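Local coordinates for protein mucus binding proteinn (Lactobacillus reuteri, PDB 4MT5) that probably binds mucin as one repeat of a cell-wall-linked surface protein, helping the bacterium adhere to gastrointestinal mucus, at residues T108-D120 with Y129-K142. Numbering follows the deposited sequence.
Sequences TTAVTFKRGYTTD and YDPWTVDGNQADSK
Lys-114 and Thr-133 form an antiparallel hydrogen-bonded pair, with Lys-114 N to Thr-133 O at 2.9 Å and Thr-133 N to Lys-114 O at 2.7 Å. Tyr-117 and Tyr-129 make a non-hydrogen-bonded pair further along. The register slips by one residue between these pairs. There Asp-130 N donates a hydrogen bond to Gly-116 O, and a water joins Gly-116 N to Pro-131 O. A type I' turn from Val-134 to Asn-137 reverses the chain within 129-142. Thr-133 OG1 also donates to Lys-114 O, from above the carbonyl plane, so two donors grip that oxygen.

The guanidinium of Arg-115 is sandwiched between two rings. Its plane lies 10° from that of Trp-132 on one face and 28° from that of Tyr-129 on the other. Arg-115 CD sits 3.7 Å from the centroid of the Trp-132 six-membered ring, a CH-pi contact. Arg-115 CG lies between the backbone N and the carbonyl carbon (chi1 74°), and the extended chain beyond it runs across the indole face. A water links Arg-115 NH1 to Asp-130 O, and Glu-85 makes a salt bridge to NE. Phe-113 CB meets Trp-132 CE3 at 3.8 Å. An alanine in place of Trp-132 removes the indole from one guanidinium face and would probably leave the group freer to turn, with a gap beside Phe-113 CB.

In this Muc B2-like, ubiquitin-related domain, the contact joins the irregular 129-142 segment to the long strand 104-120. Stacking within the contact and the outside carboxylate of Glu-85 together probably hold the arginine's charge in place.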
loop_
_atom_site.group_PDB
_atom_site.type_symbol
_atom_site.label_atom_id
_atom_site.label_comp_id
_atom_site.label_asym_id
_atom_site.label_seq_id
_atom_site.Cartn_x
_atom_site.Cartn_y
_atom_site.Cartn_z
ATOM N N THR A 108 -27.902 -10.032 -7.685
ATOM C CA THR A 108 -26.462 -9.925 -7.556
ATOM C C THR A 108 -26.075 -8.563 -6.968
ATOM O O THR A 108 -26.524 -7.506 -7.426
ATOM C CB THR A 108 -25.747 -10.275 -8.897
ATOM O OG1 THR A 108 -24.472 -10.863 -8.623
ATOM C CG2 THR A 108 -25.587 -9.061 -9.822
ATOM N N THR A 109 -25.287 -8.598 -5.899
ATOM C CA THR A 109 -24.820 -7.369 -5.264
ATOM C C THR A 109 -23.318 -7.457 -4.953
ATOM O O THR A 109 -22.837 -8.461 -4.431
ATOM C CB THR A 109 -25.643 -7.046 -3.993
ATOM O OG1 THR A 109 -25.530 -8.127 -3.062
ATOM C CG2 THR A 109 -27.121 -6.857 -4.342
ATOM N N ALA A 110 -22.575 -6.411 -5.292
ATOM C CA ALA A 110 -21.130 -6.442 -5.125
ATOM C C ALA A 110 -20.645 -5.405 -4.115
ATOM O O ALA A 110 -21.234 -4.328 -3.982
ATOM C CB ALA A 110 -20.449 -6.222 -6.464
ATOM N N VAL A 111 -19.573 -5.734 -3.398
ATOM C CA VAL A 111 -18.864 -4.737 -2.601
ATOM C C VAL A 111 -17.376 -4.789 -2.923
ATOM O O VAL A 111 -16.779 -5.859 -2.952
ATOM C CB VAL A 111 -19.114 -4.885 -1.078
ATOM C CG1 VAL A 111 -18.761 -6.268 -0.607
ATOM C CG2 VAL A 111 -18.327 -3.844 -0.302
ATOM N N THR A 112 -16.797 -3.625 -3.206
ATOM C CA THR A 112 -15.372 -3.516 -3.482
ATOM C C THR A 112 -14.679 -2.787 -2.341
ATOM O O THR A 112 -15.024 -1.644 -2.031
ATOM C CB THR A 112 -15.096 -2.755 -4.798
ATOM O OG1 THR A 112 -15.575 -3.521 -5.908
ATOM C CG2 THR A 112 -13.608 -2.517 -4.985
ATOM N N PHE A 113 -13.713 -3.456 -1.714
ATOM C CA PHE A 113 -12.894 -2.847 -0.681
ATOM C C PHE A 113 -11.639 -2.286 -1.335
ATOM O O PHE A 113 -11.002 -2.977 -2.123
ATOM C CB PHE A 113 -12.512 -3.885 0.368
ATOM C CG PHE A 113 -13.660 -4.346 1.206
ATOM C CD1 PHE A 113 -14.025 -3.649 2.345
ATOM C CD2 PHE A 113 -14.373 -5.481 0.864
ATOM C CE1 PHE A 113 -15.082 -4.071 3.125
ATOM C CE2 PHE A 113 -15.433 -5.910 1.642
ATOM C CZ PHE A 113 -15.787 -5.203 2.775
ATOM N N LYS A 114 -11.293 -1.039 -1.026
ATOM C CA LYS A 114 -10.109 -0.398 -1.595
ATOM C C LYS A 114 -9.276 0.190 -0.473
ATOM O O LYS A 114 -9.834 0.695 0.501
ATOM C CB LYS A 114 -10.513 0.722 -2.554
ATOM C CG LYS A 114 -10.987 0.253 -3.915
ATOM C CD LYS A 114 -11.694 1.365 -4.670
ATOM C CE LYS A 114 -11.590 1.159 -6.175
ATOM N NZ LYS A 114 -12.519 2.049 -6.930
ATOM N N ARG A 115 -7.950 0.115 -0.581
ATOM C CA ARG A 115 -7.079 0.826 0.369
ATOM C C ARG A 115 -5.787 1.305 -0.254
ATOM O O ARG A 115 -5.275 0.717 -1.209
ATOM C CB ARG A 115 -6.755 -0.009 1.618
ATOM C CG ARG A 115 -5.765 -1.141 1.389
ATOM C CD ARG A 115 -5.390 -1.815 2.701
ATOM N NE ARG A 115 -4.671 -3.076 2.499
ATOM C CZ ARG A 115 -4.392 -3.945 3.470
ATOM N NH1 ARG A 115 -4.767 -3.699 4.715
ATOM N NH2 ARG A 115 -3.730 -5.057 3.192
ATOM N N GLY A 116 -5.255 2.381 0.300
ATOM C CA GLY A 116 -3.952 2.855 -0.112
ATOM C C GLY A 116 -2.858 2.213 0.718
ATOM O O GLY A 116 -3.130 1.470 1.660
ATOM N N TYR A 117 -1.614 2.514 0.374
ATOM C CA TYR A 117 -0.464 2.005 1.106
ATOM C C TYR A 117 0.746 2.884 0.855
ATOM O O TYR A 117 0.712 3.759 -0.002
ATOM C CB TYR A 117 -0.167 0.573 0.680
ATOM C CG TYR A 117 -0.131 0.389 -0.808
ATOM C CD1 TYR A 117 -1.269 0.017 -1.506
ATOM C CD2 TYR A 117 1.034 0.586 -1.518
ATOM C CE1 TYR A 117 -1.248 -0.161 -2.877
ATOM C CE2 TYR A 117 1.065 0.416 -2.892
ATOM C CZ TYR A 117 -0.079 0.040 -3.564
ATOM O OH TYR A 117 -0.049 -0.124 -4.928
ATOM N N THR A 118 1.813 2.656 1.607
ATOM C CA THR A 118 3.051 3.393 1.397
ATOM C C THR A 118 4.194 2.448 1.050
ATOM O O THR A 118 4.385 1.434 1.721
ATOM C CB THR A 118 3.438 4.180 2.638
ATOM O OG1 THR A 118 2.352 5.034 3.002
ATOM C CG2 THR A 118 4.676 5.033 2.360
ATOM N N THR A 119 4.942 2.779 -0.002
ATOM C CA THR A 119 6.076 1.970 -0.435
ATOM C C THR A 119 7.374 2.704 -0.112
ATOM O O THR A 119 7.418 3.929 -0.197
ATOM C CB THR A 119 6.035 1.682 -1.944
ATOM O OG1 THR A 119 4.767 1.124 -2.292
ATOM C CG2 THR A 119 7.111 0.691 -2.325
ATOM N N ASP A 120 8.407 1.950 0.280
ATOM C CA ASP A 120 9.749 2.461 0.506
ATOM C C ASP A 120 10.400 2.558 -0.866
ATOM O O ASP A 120 10.433 1.576 -1.590
ATOM C CB ASP A 120 10.494 1.461 1.391
ATOM C CG ASP A 120 11.893 1.924 1.799
ATOM O OD1 ASP A 120 12.698 2.339 0.928
ATOM O OD2 ASP A 120 12.192 1.830 3.011
ATOM N N TYR A 129 -0.147 0.364 5.550
ATOM C CA TYR A 129 -1.407 0.371 4.809
ATOM C C TYR A 129 -2.364 1.354 5.461
ATOM O O TYR A 129 -2.402 1.471 6.685
ATOM C CB TYR A 129 -2.048 -1.015 4.804
ATOM C CG TYR A 129 -1.296 -2.076 4.013
ATOM C CD1 TYR A 129 -1.567 -2.297 2.658
ATOM C CD2 TYR A 129 -0.330 -2.866 4.619
ATOM C CE1 TYR A 129 -0.888 -3.275 1.927
ATOM C CE2 TYR A 129 0.356 -3.837 3.899
ATOM C CZ TYR A 129 0.073 -4.037 2.556
ATOM O OH TYR A 129 0.763 -5.002 1.852
ATOM N N ASP A 130 -3.122 2.066 4.631
ATOM C CA ASP A 130 -4.153 2.985 5.094
ATOM C C ASP A 130 -5.383 2.181 5.456
ATOM O O ASP A 130 -5.495 1.017 5.087
ATOM C CB ASP A 130 -4.496 3.964 3.982
ATOM C CG ASP A 130 -3.332 4.886 3.644
ATOM O OD1 ASP A 130 -2.451 5.061 4.521
ATOM O OD2 ASP A 130 -3.298 5.438 2.512
ATOM N N PRO A 131 -6.320 2.787 6.182
ATOM C CA PRO A 131 -7.515 1.997 6.512
ATOM C C PRO A 131 -8.309 1.564 5.270
ATOM O O PRO A 131 -8.362 2.306 4.298
ATOM C CB PRO A 131 -8.354 2.963 7.358
ATOM C CG PRO A 131 -7.399 4.033 7.816
ATOM C CD PRO A 131 -6.358 4.146 6.750
ATOM N N TRP A 132 -8.901 0.374 5.307
ATOM C CA TRP A 132 -9.811 -0.093 4.261
ATOM C C TRP A 132 -10.961 0.880 4.030
ATOM O O TRP A 132 -11.547 1.404 4.978
ATOM C CB TRP A 132 -10.412 -1.434 4.670
ATOM C CG TRP A 132 -9.526 -2.605 4.459
ATOM C CD1 TRP A 132 -9.003 -3.429 5.417
ATOM C CD2 TRP A 132 -9.066 -3.106 3.201
ATOM N NE1 TRP A 132 -8.237 -4.411 4.827
ATOM C CE2 TRP A 132 -8.258 -4.232 3.471
ATOM C CE3 TRP A 132 -9.247 -2.703 1.875
ATOM C CZ2 TRP A 132 -7.638 -4.958 2.467
ATOM C CZ3 TRP A 132 -8.630 -3.426 0.878
ATOM C CH2 TRP A 132 -7.838 -4.547 1.177
ATOM N N THR A 133 -11.302 1.111 2.769
ATOM C CA THR A 133 -12.422 1.990 2.442
ATOM C C THR A 133 -13.419 1.311 1.510
ATOM O O THR A 133 -13.031 0.543 0.626
ATOM C CB THR A 133 -11.955 3.344 1.808
ATOM O OG1 THR A 133 -11.272 3.106 0.568
ATOM C CG2 THR A 133 -11.037 4.118 2.751
ATOM N N VAL A 134 -14.703 1.589 1.725
ATOM C CA VAL A 134 -15.776 1.140 0.831
ATOM C C VAL A 134 -16.505 2.356 0.270
ATOM O O VAL A 134 -17.098 3.127 1.028
ATOM C CB VAL A 134 -16.805 0.303 1.583
ATOM C CG1 VAL A 134 -17.979 -0.009 0.686
ATOM C CG2 VAL A 134 -16.167 -0.960 2.122
ATOM N N ASP A 135 -16.464 2.526 -1.047
ATOM C CA ASP A 135 -16.966 3.746 -1.680
ATOM C C ASP A 135 -16.489 5.002 -0.960
ATOM O O ASP A 135 -17.307 5.797 -0.492
ATOM C CB ASP A 135 -18.494 3.742 -1.745
ATOM C CG ASP A 135 -19.032 2.735 -2.747
ATOM O OD1 ASP A 135 -18.369 2.530 -3.794
ATOM O OD2 ASP A 135 -20.109 2.149 -2.483
ATOM N N GLY A 136 -15.169 5.151 -0.852
ATOM C CA GLY A 136 -14.548 6.320 -0.254
ATOM C C GLY A 136 -14.771 6.574 1.230
ATOM O O GLY A 136 -14.407 7.630 1.735
ATOM N N ASN A 137 -15.367 5.623 1.936
ATOM C CA ASN A 137 -15.579 5.780 3.369
ATOM C C ASN A 137 -14.878 4.694 4.178
ATOM O O ASN A 137 -14.910 3.513 3.811
ATOM C CB ASN A 137 -17.072 5.789 3.700
ATOM C CG ASN A 137 -17.766 7.052 3.228
ATOM O OD1 ASN A 137 -17.111 8.038 2.870
ATOM N ND2 ASN A 137 -19.099 7.036 3.237
ATOM N N GLN A 138 -14.259 5.087 5.285
ATOM C CA GLN A 138 -13.511 4.135 6.090
ATOM C C GLN A 138 -14.400 3.023 6.663
ATOM O O GLN A 138 -15.332 3.293 7.406
ATOM C CB GLN A 138 -12.746 4.856 7.199
ATOM C CG GLN A 138 -11.972 3.926 8.102
ATOM C CD GLN A 138 -12.752 3.524 9.343
ATOM O OE1 GLN A 138 -13.349 4.360 10.020
ATOM N NE2 GLN A 138 -12.756 2.238 9.639
ATOM N N ALA A 139 -14.100 1.776 6.303
ATOM C CA ALA A 139 -14.844 0.616 6.792
ATOM C C ALA A 139 -14.054 -0.675 6.582
ATOM O O ALA A 139 -13.399 -0.847 5.557
ATOM C CB ALA A 139 -16.193 0.517 6.107
ATOM N N ASP A 140 -14.138 -1.575 7.558
ATOM C CA ASP A 140 -13.438 -2.854 7.521
ATOM C C ASP A 140 -14.349 -4.007 7.176
ATOM O O ASP A 140 -13.899 -5.141 7.021
ATOM C CB ASP A 140 -12.793 -3.147 8.865
ATOM C CG ASP A 140 -11.529 -2.356 9.076
ATOM O OD1 ASP A 140 -10.980 -1.841 8.073
ATOM O OD2 ASP A 140 -11.082 -2.253 10.238
ATOM N N SER A 141 -15.637 -3.720 7.078
ATOM C CA SER A 141 -16.616 -4.729 6.694
ATOM C C SER A 141 -17.845 -4.061 6.111
ATOM O O SER A 141 -17.943 -2.838 6.056
ATOM C CB SER A 141 -17.002 -5.590 7.888
ATOM O OG SER A 141 -17.385 -4.776 8.975
ATOM N N LYS A 142 -18.782 -4.871 5.662
ATOM C CA LYS A 142 -19.991 -4.359 5.042
ATOM C C LYS A 142 -21.017 -5.454 5.228
ATOM O O LYS A 142 -20.692 -6.636 5.126
ATOM C CB LYS A 142 -19.738 -4.043 3.554
ATOM C CG LYS A 142 -20.969 -3.746 2.708
ATOM C CD LYS A 142 -21.789 -2.577 3.253
ATOM C CE LYS A 142 -22.909 -2.194 2.274
ATOM N NZ LYS A 142 -23.588 -3.411 1.697
HETATM O O HOH W 1 -15.039 0.756 -3.234
HETATM O O HOH W 2 -6.008 -1.631 5.853
HETATM O O HOH W 3 -7.149 3.396 2.044
HETATM O O HOH W 4 0.141 3.875 3.717
#